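Local coordinates for protein trehalose-6-phosphate phosphatase (Neosartorya fumigata, PDB 5DXL) that belongs to the trehalose-phosphatase family of the HAD clan and pairs a core built on a mixed sheet with a smaller alpha/beta cap, at residues A[156-159]-A[160-164]; A[103-107]-A[108-112]. All coordinates share one frame; numbering follows the deposited sequence.

Interaction 1 of 2, residues A[156-159]-A[160-164]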
ATOM      1  N   ARG A 156      -4.229   4.004 -27.659  1.00 14.63           N
ATOM      2  CA  ARG A 156      -5.290   2.997 -27.659  1.00 14.73           C
ATOM      3  C   ARG A 156      -4.846   1.757 -28.429  1.00 14.76           C
ATOM      4  O   ARG A 156      -5.087   0.636 -27.993  1.00 15.11           O
ATOM      5  CB  ARG A 156      -6.588   3.543 -28.268  1.00 16.73           C
ATOM      6  CG  ARG A 156      -7.288   4.570 -27.407  1.00 17.40           C
ATOM      7  CD  ARG A 156      -8.683   4.882 -27.927  1.00 19.39           C
ATOM      8  NE  ARG A 156      -8.669   5.475 -29.263  1.00 17.57           N
ATOM      9  CZ  ARG A 156      -8.537   6.777 -29.502  1.00 16.66           C
ATOM     10  NH1 ARG A 156      -8.386   7.635 -28.496  1.00 17.31           N
ATOM     11  NH2 ARG A 156      -8.551   7.233 -30.748  1.00 17.83           N
ATOM     12  N   GLU A 157      -4.189   1.960 -29.567  1.00 13.45           N
ATOM     13  CA  GLU A 157      -3.760   0.833 -30.388  1.00 14.31           C
ATOM     14  C   GLU A 157      -2.650   0.045 -29.701  1.00 16.02           C
ATOM     15  O   GLU A 157      -2.660  -1.189 -29.689  1.00 15.79           O
ATOM     16  CB  GLU A 157      -3.306   1.321 -31.765  1.00 16.45           C
ATOM     17  CG  GLU A 157      -4.404   2.086 -32.509  1.00 19.66           C
ATOM     18  CD  GLU A 157      -5.625   1.212 -32.801  1.00 23.42           C
ATOM     19  OE1 GLU A 157      -5.500   0.320 -33.662  1.00 25.50           O
ATOM     20  OE2 GLU A 157      -6.698   1.409 -32.172  1.00 26.01           O
ATOM     21  N   CYS A 158      -1.720   0.767 -29.090  1.00 15.14           N
ATOM     22  CA  CYS A 158      -0.613   0.132 -28.387  1.00 15.30           C
ATOM     23  C   CYS A 158      -1.110  -0.638 -27.164  1.00 17.53           C
ATOM     24  O   CYS A 158      -0.659  -1.752 -26.893  1.00 15.72           O
ATOM     25  CB  CYS A 158       0.418   1.184 -27.985  1.00 12.12           C
ATOM     26  SG  CYS A 158       1.871   0.490 -27.135  1.00 16.16           S
ATOM     27  N   ARG A 159      -2.053  -0.044 -26.438  1.00 14.15           N
ATOM     28  CA  ARG A 159      -2.634  -0.693 -25.275  1.00 15.97           C
ATOM     29  C   ARG A 159      -3.323  -1.997 -25.655  1.00 17.48           C
ATOM     30  O   ARG A 159      -3.124  -3.016 -25.003  1.00 18.00           O
ATOM     31  CB  ARG A 159      -3.625   0.236 -24.572  1.00 16.76           C
ATOM     32  CG  ARG A 159      -4.271  -0.410 -23.358  1.00 17.44           C
ATOM     33  CD  ARG A 159      -5.219   0.515 -22.621  1.00 21.59           C
ATOM     34  NE  ARG A 159      -5.677  -0.124 -21.386  1.00 28.39           N
ATOM     35  CZ  ARG A 159      -6.372   0.489 -20.433  1.00 31.96           C
ATOM     36  NH1 ARG A 159      -6.700   1.766 -20.566  1.00 30.09           N
ATOM     37  NH2 ARG A 159      -6.737  -0.176 -19.344  1.00 34.08           N
ATOM     38  N   LYS A 160      -4.126  -1.967 -26.715  1.00 18.40           N
ATOM     39  CA  LYS A 160      -4.817  -3.175 -27.147  1.00 20.06           C
ATOM     40  C   LYS A 160      -3.808  -4.272 -27.471  1.00 19.23           C
ATOM     41  O   LYS A 160      -3.979  -5.427 -27.075  1.00 22.74           O
ATOM     42  CB  LYS A 160      -5.713  -2.891 -28.359  1.00 22.45           C
ATOM     43  CG  LYS A 160      -6.346  -4.142 -28.937  1.00 30.79           C
ATOM     44  CD  LYS A 160      -7.253  -3.834 -30.122  1.00 39.00           C
ATOM     45  CE  LYS A 160      -7.689  -5.116 -30.817  1.00 50.45           C
ATOM     46  NZ  LYS A 160      -8.857  -4.905 -31.716  1.00 62.09           N
HETATM   47  N   MSE A 161      -2.736  -3.896 -28.159  1.00 19.20           N
HETATM   48  CA  MSE A 161      -1.692  -4.842 -28.518  1.00 17.22           C
HETATM   49  C   MSE A 161      -1.061  -5.486 -27.284  1.00 21.60           C
HETATM   50  O   MSE A 161      -0.926  -6.708 -27.215  1.00 21.98           O
HETATM   51  CB  MSE A 161      -0.620  -4.154 -29.350  1.00 22.00           C
HETATM   52  CG  MSE A 161       0.535  -5.046 -29.712  1.00 27.15           C
HETATM   53 SE   MSE A 161       1.487  -4.319 -31.244  1.00 46.70          SE
HETATM   54  CE  MSE A 161       0.003  -4.299 -32.478  1.00 40.19           C
ATOM     55  N   LEU A 162      -0.689  -4.661 -26.309  1.00 18.56           N
ATOM     56  CA  LEU A 162      -0.075  -5.167 -25.078  1.00 18.53           C
ATOM     57  C   LEU A 162      -1.015  -6.077 -24.287  1.00 20.46           C
ATOM     58  O   LEU A 162      -0.584  -7.085 -23.723  1.00 20.32           O
ATOM     59  CB  LEU A 162       0.387  -3.999 -24.200  1.00 17.68           C
ATOM     60  CG  LEU A 162       1.564  -3.238 -24.813  1.00 17.75           C
ATOM     61  CD1 LEU A 162       1.895  -1.985 -24.025  1.00 20.16           C
ATOM     62  CD2 LEU A 162       2.786  -4.137 -24.947  1.00 19.35           C
ATOM     63  N   GLU A 163      -2.293  -5.719 -24.233  1.00 16.71           N
ATOM     64  CA  GLU A 163      -3.268  -6.512 -23.487  1.00 23.36           C
ATOM     65  C   GLU A 163      -3.458  -7.904 -24.084  1.00 24.77           C
ATOM     66  O   GLU A 163      -3.677  -8.875 -23.359  1.00 26.43           O
ATOM     67  CB  GLU A 163      -4.615  -5.786 -23.427  1.00 21.55           C
ATOM     68  CG  GLU A 163      -4.630  -4.584 -22.494  1.00 22.81           C
ATOM     69  CD  GLU A 163      -5.869  -3.716 -22.668  1.00 26.63           C
ATOM     70  OE1 GLU A 163      -6.515  -3.796 -23.735  1.00 30.74           O
ATOM     71  OE2 GLU A 163      -6.195  -2.952 -21.737  1.00 32.25           O
ATOM     72  N   GLU A 164      -3.369  -7.995 -25.405  1.00 24.10           N
ATOM     73  CA  GLU A 164      -3.630  -9.252 -26.097  1.00 28.00           C
ATOM     74  C   GLU A 164      -2.393 -10.132 -26.214  1.00 30.52           C
ATOM     75  O   GLU A 164      -2.482 -11.285 -26.637  1.00 31.43           O
ATOM     76  CB  GLU A 164      -4.200  -8.971 -27.485  1.00 29.57           C
ATOM     77  CG  GLU A 164      -5.620  -8.444 -27.442  1.00 38.05           C
ATOM     78  CD  GLU A 164      -6.089  -7.910 -28.778  1.00 50.90           C
ATOM     79  OE1 GLU A 164      -5.321  -7.987 -29.762  1.00 49.78           O
ATOM     80  OE2 GLU A 164      -7.232  -7.410 -28.835  1.00 54.46           O
TER
HETATM   81  O   HOH W   1      -5.790  -3.173 -19.169  1.00 32.59           O

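Interaction 2 of 2, residues A[103-107]-A[108-112]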
ATOM      1  N   ASN A 103      13.737  -8.879  -2.710  1.00 15.18           N
ATOM      2  CA  ASN A 103      13.521  -8.072  -3.898  1.00 13.67           C
ATOM      3  C   ASN A 103      12.505  -8.781  -4.776  1.00 17.64           C
ATOM      4  O   ASN A 103      12.847  -9.701  -5.519  1.00 14.84           O
ATOM      5  CB  ASN A 103      14.844  -7.861  -4.651  1.00 17.25           C
ATOM      6  CG  ASN A 103      14.715  -6.908  -5.826  1.00 16.25           C
ATOM      7  OD1 ASN A 103      13.638  -6.731  -6.397  1.00 14.89           O
ATOM      8  ND2 ASN A 103      15.831  -6.285  -6.195  1.00 17.25           N
ATOM      9  N   LEU A 104      11.252  -8.356  -4.690  1.00 15.63           N
ATOM     10  CA  LEU A 104      10.177  -9.078  -5.352  1.00 16.36           C
ATOM     11  C   LEU A 104      10.223  -8.895  -6.865  1.00 15.94           C
ATOM     12  O   LEU A 104       9.723  -9.745  -7.608  1.00 18.16           O
ATOM     13  CB  LEU A 104       8.816  -8.637  -4.789  1.00 18.81           C
ATOM     14  CG  LEU A 104       8.656  -9.045  -3.321  1.00 21.92           C
ATOM     15  CD1 LEU A 104       7.397  -8.466  -2.692  1.00 23.86           C
ATOM     16  CD2 LEU A 104       8.642 -10.561  -3.223  1.00 28.00           C
ATOM     17  N   ALA A 105      10.826  -7.806  -7.333  1.00 13.42           N
ATOM     18  CA  ALA A 105      10.986  -7.616  -8.759  1.00 17.49           C
ATOM     19  C   ALA A 105      11.963  -8.649  -9.276  1.00 15.74           C
ATOM     20  O   ALA A 105      11.669  -9.348 -10.240  1.00 14.16           O
ATOM     21  CB  ALA A 105      11.472  -6.205  -9.085  1.00 20.09           C
ATOM     22  N   GLU A 106      13.110  -8.761  -8.606  1.00 13.06           N
ATOM     23  CA  GLU A 106      14.130  -9.694  -9.058  1.00 13.48           C
ATOM     24  C   GLU A 106      13.696 -11.151  -8.890  1.00 15.16           C
ATOM     25  O   GLU A 106      14.194 -12.019  -9.596  1.00 13.67           O
ATOM     26  CB  GLU A 106      15.456  -9.436  -8.333  1.00 12.37           C
ATOM     27  CG  GLU A 106      16.237  -8.285  -8.956  1.00 13.94           C
ATOM     28  CD  GLU A 106      16.761  -8.634 -10.344  1.00 14.12           C
ATOM     29  OE1 GLU A 106      17.494  -9.639 -10.451  1.00 13.15           O
ATOM     30  OE2 GLU A 106      16.442  -7.916 -11.321  1.00 14.68           O
ATOM     31  N   SER A 107      12.766 -11.410  -7.979  0.50 13.76           N
ATOM     32  CA  SER A 107      12.250 -12.763  -7.790  0.50 13.82           C
ATOM     33  C   SER A 107      11.227 -13.152  -8.854  0.50 15.28           C
ATOM     34  O   SER A 107      10.776 -14.290  -8.899  0.50 16.94           O
ATOM     35  CB  SER A 107      11.632 -12.906  -6.404  0.50 17.51           C
ATOM     36  OG  SER A 107      12.598 -12.621  -5.415  0.50 14.95           O
ATOM     37  N   SER A 108      10.869 -12.201  -9.708  1.00 13.31           N
ATOM     38  CA  SER A 108       9.905 -12.460 -10.776  1.00 15.27           C
ATOM     39  C   SER A 108      10.605 -12.582 -12.128  1.00 15.13           C
ATOM     40  O   SER A 108      11.741 -12.163 -12.286  1.00 16.65           O
ATOM     41  CB  SER A 108       8.855 -11.344 -10.834  1.00 16.73           C
ATOM     42  OG  SER A 108       9.362 -10.179 -11.464  1.00 16.42           O
ATOM     43  N   ASP A 109       9.904 -13.137 -13.113  1.00 16.19           N
ATOM     44  CA  ASP A 109      10.397 -13.165 -14.488  1.00 13.34           C
ATOM     45  C   ASP A 109      10.032 -11.850 -15.176  1.00 15.19           C
ATOM     46  O   ASP A 109       8.876 -11.625 -15.518  1.00 16.60           O
ATOM     47  CB  ASP A 109       9.804 -14.376 -15.226  1.00 18.89           C
ATOM     48  CG  ASP A 109      10.130 -14.402 -16.714  1.00 16.99           C
ATOM     49  OD1 ASP A 109      10.883 -13.546 -17.219  1.00 15.55           O
ATOM     50  OD2 ASP A 109       9.621 -15.320 -17.395  1.00 22.76           O
HETATM   51  N   MSE A 110      11.013 -10.987 -15.401  1.00 13.83           N
HETATM   52  CA  MSE A 110      10.712  -9.713 -16.034  1.00 14.68           C
HETATM   53  C   MSE A 110      11.011  -9.740 -17.534  1.00 13.62           C
HETATM   54  O   MSE A 110      11.320  -8.712 -18.142  1.00 13.99           O
HETATM   55  CB  MSE A 110      11.464  -8.587 -15.336  1.00 16.24           C
HETATM   56  CG  MSE A 110      10.935  -8.379 -13.920  1.00 19.29           C
HETATM   57 SE   MSE A 110      11.620  -6.757 -13.092  1.00 24.93          SE
HETATM   58  CE  MSE A 110      13.356  -7.473 -12.520  1.00 18.59           C
ATOM     59  N   GLY A 111      10.893 -10.926 -18.125  1.00 14.09           N
ATOM     60  CA  GLY A 111      11.042 -11.072 -19.564  1.00 13.87           C
ATOM     61  C   GLY A 111      10.078 -10.183 -20.337  1.00 13.30           C
ATOM     62  O   GLY A 111      10.366  -9.811 -21.475  1.00 14.33           O
ATOM     63  N   TRP A 112       8.943  -9.865 -19.713  1.00 13.54           N
ATOM     64  CA  TRP A 112       7.954  -8.968 -20.323  1.00 13.56           C
ATOM     65  C   TRP A 112       8.562  -7.617 -20.684  1.00 16.28           C
ATOM     66  O   TRP A 112       8.116  -6.959 -21.634  1.00 14.57           O
ATOM     67  CB  TRP A 112       6.744  -8.771 -19.394  1.00 13.99           C
ATOM     68  CG  TRP A 112       7.050  -8.171 -18.054  1.00 13.56           C
ATOM     69  CD1 TRP A 112       7.295  -8.850 -16.889  1.00 15.67           C
ATOM     70  CD2 TRP A 112       7.116  -6.775 -17.727  1.00 12.94           C
ATOM     71  NE1 TRP A 112       7.517  -7.961 -15.863  1.00 14.38           N
ATOM     72  CE2 TRP A 112       7.409  -6.683 -16.347  1.00 15.22           C
ATOM     73  CE3 TRP A 112       6.949  -5.595 -18.464  1.00 15.61           C
ATOM     74  CZ2 TRP A 112       7.554  -5.460 -15.693  1.00 14.56           C
ATOM     75  CZ3 TRP A 112       7.092  -4.381 -17.812  1.00 17.01           C
ATOM     76  CH2 TRP A 112       7.393  -4.322 -16.443  1.00 17.37           C
TER
HETATM   77  O   HOH W   2      14.136 -11.087 -11.957  1.00 22.71           O

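Interaction 1 of 2, residues A[156-159]-A[160-164]
Four backbone bonds, from the N atoms of Lys-160, Met-161, Leu-162 and Glu-163 to the carbonyl O atoms of Arg-156, Glu-157, Cys-158 and Arg-159, carry a regular alpha helix across residues 156-163; the last of them, Glu-163 N to Arg-159 O, spans 2.9 Å. On the same i to i+4 spacing Arg-159 and Glu-163 form a salt bridge, with Arg-159 NE 2.9 Å from Glu-163 OE2. The bond is bent, 139° at the hydrogen; OE2 is met from above the carboxylate plane, and the two flat groups are turned 60° from each other. A water closes a small ring beside it, accepting from Arg-159 NH2 at the guanidinium edge and donating to Glu-163 OE2, so that this oxygen takes two donors.

The helix, 148-164, packs against helix 112-125 and the four-stranded antiparallel sheet of the cap. Cys-158 and Leu-162 supply its buried side: SG of Cys-158 lies 4.0 Å from CD1 of Leu-162. Because SG is anti to the backbone N (chi1 -179°), it leans beside the carbonyl carbon, along the helix toward Leu-162. Phe-120 touches both side chains, while the side chain of Arg-159 touches Val-174 and Leu-181.

Interaction 2 of 2, residues A[103-107]-A[108-112]
Met-110, a selenomethionine, folds back over Ala-105 and Glu-106. Its CB points toward the preceding turn, and CG comes 3.9 Å from Ala-105 O. The selenium follows, lying 4.0 Å from the methyl CB of Ala-105 in an apolar contact. A bend at chi3 (-81°) then swings the terminal methyl back over the turn, where CE meets Ala-105 O at 3.4 Å and Glu-106 OE2 at 3.3 Å. The Glu-106 chain crosses that of Met-110 at about a right angle.

The residues Met-110 touches belong to a type I beta turn from Ala-105 to Ser-108, in the connection between strand 101-103 and helix 112-125. Ala-105 O is gripped twice by one residue: Ser-108 N closes the turn at 3.0 Å, arriving from well above the carbonyl plane, while Ser-108 OG donates from 2.7 Å and sits much nearer that plane. The OG gets there by lying between its own backbone N and carbonyl carbon, chi1 78°.

Asn-103 fastens the start of the segment, its OD1 accepting from Glu-106 N at 3.0 Å in an Asx motif, with a weak second bond from Ala-105 N. At the far end Asp-109 OD1 receives Gly-111 N in an Asx turn, leading the chain into helix 112-125, and Trp-112 packs edge-to-face with Trp-170.

Interaction 2 comes first along the chain, and interaction 1 opens more than forty residues later; their centres are 22 Å apart, and their nearest atoms, about 7 Å apart, do not touch. Helix 112-125 connects the two: residues 103-112 lead into it from strand 101-103 at the edge of the mixed sheet, and helix 148-164, which carries residues 156-164, packs against it. Strand 180-185 of the antiparallel sheet is a second common neighbour, since Val-183 touches both Trp-112 and Leu-162. Interaction 2 thus lies where the chain passes from the core sheet into the cap, whereas interaction 1 belongs to the cap's helical layer.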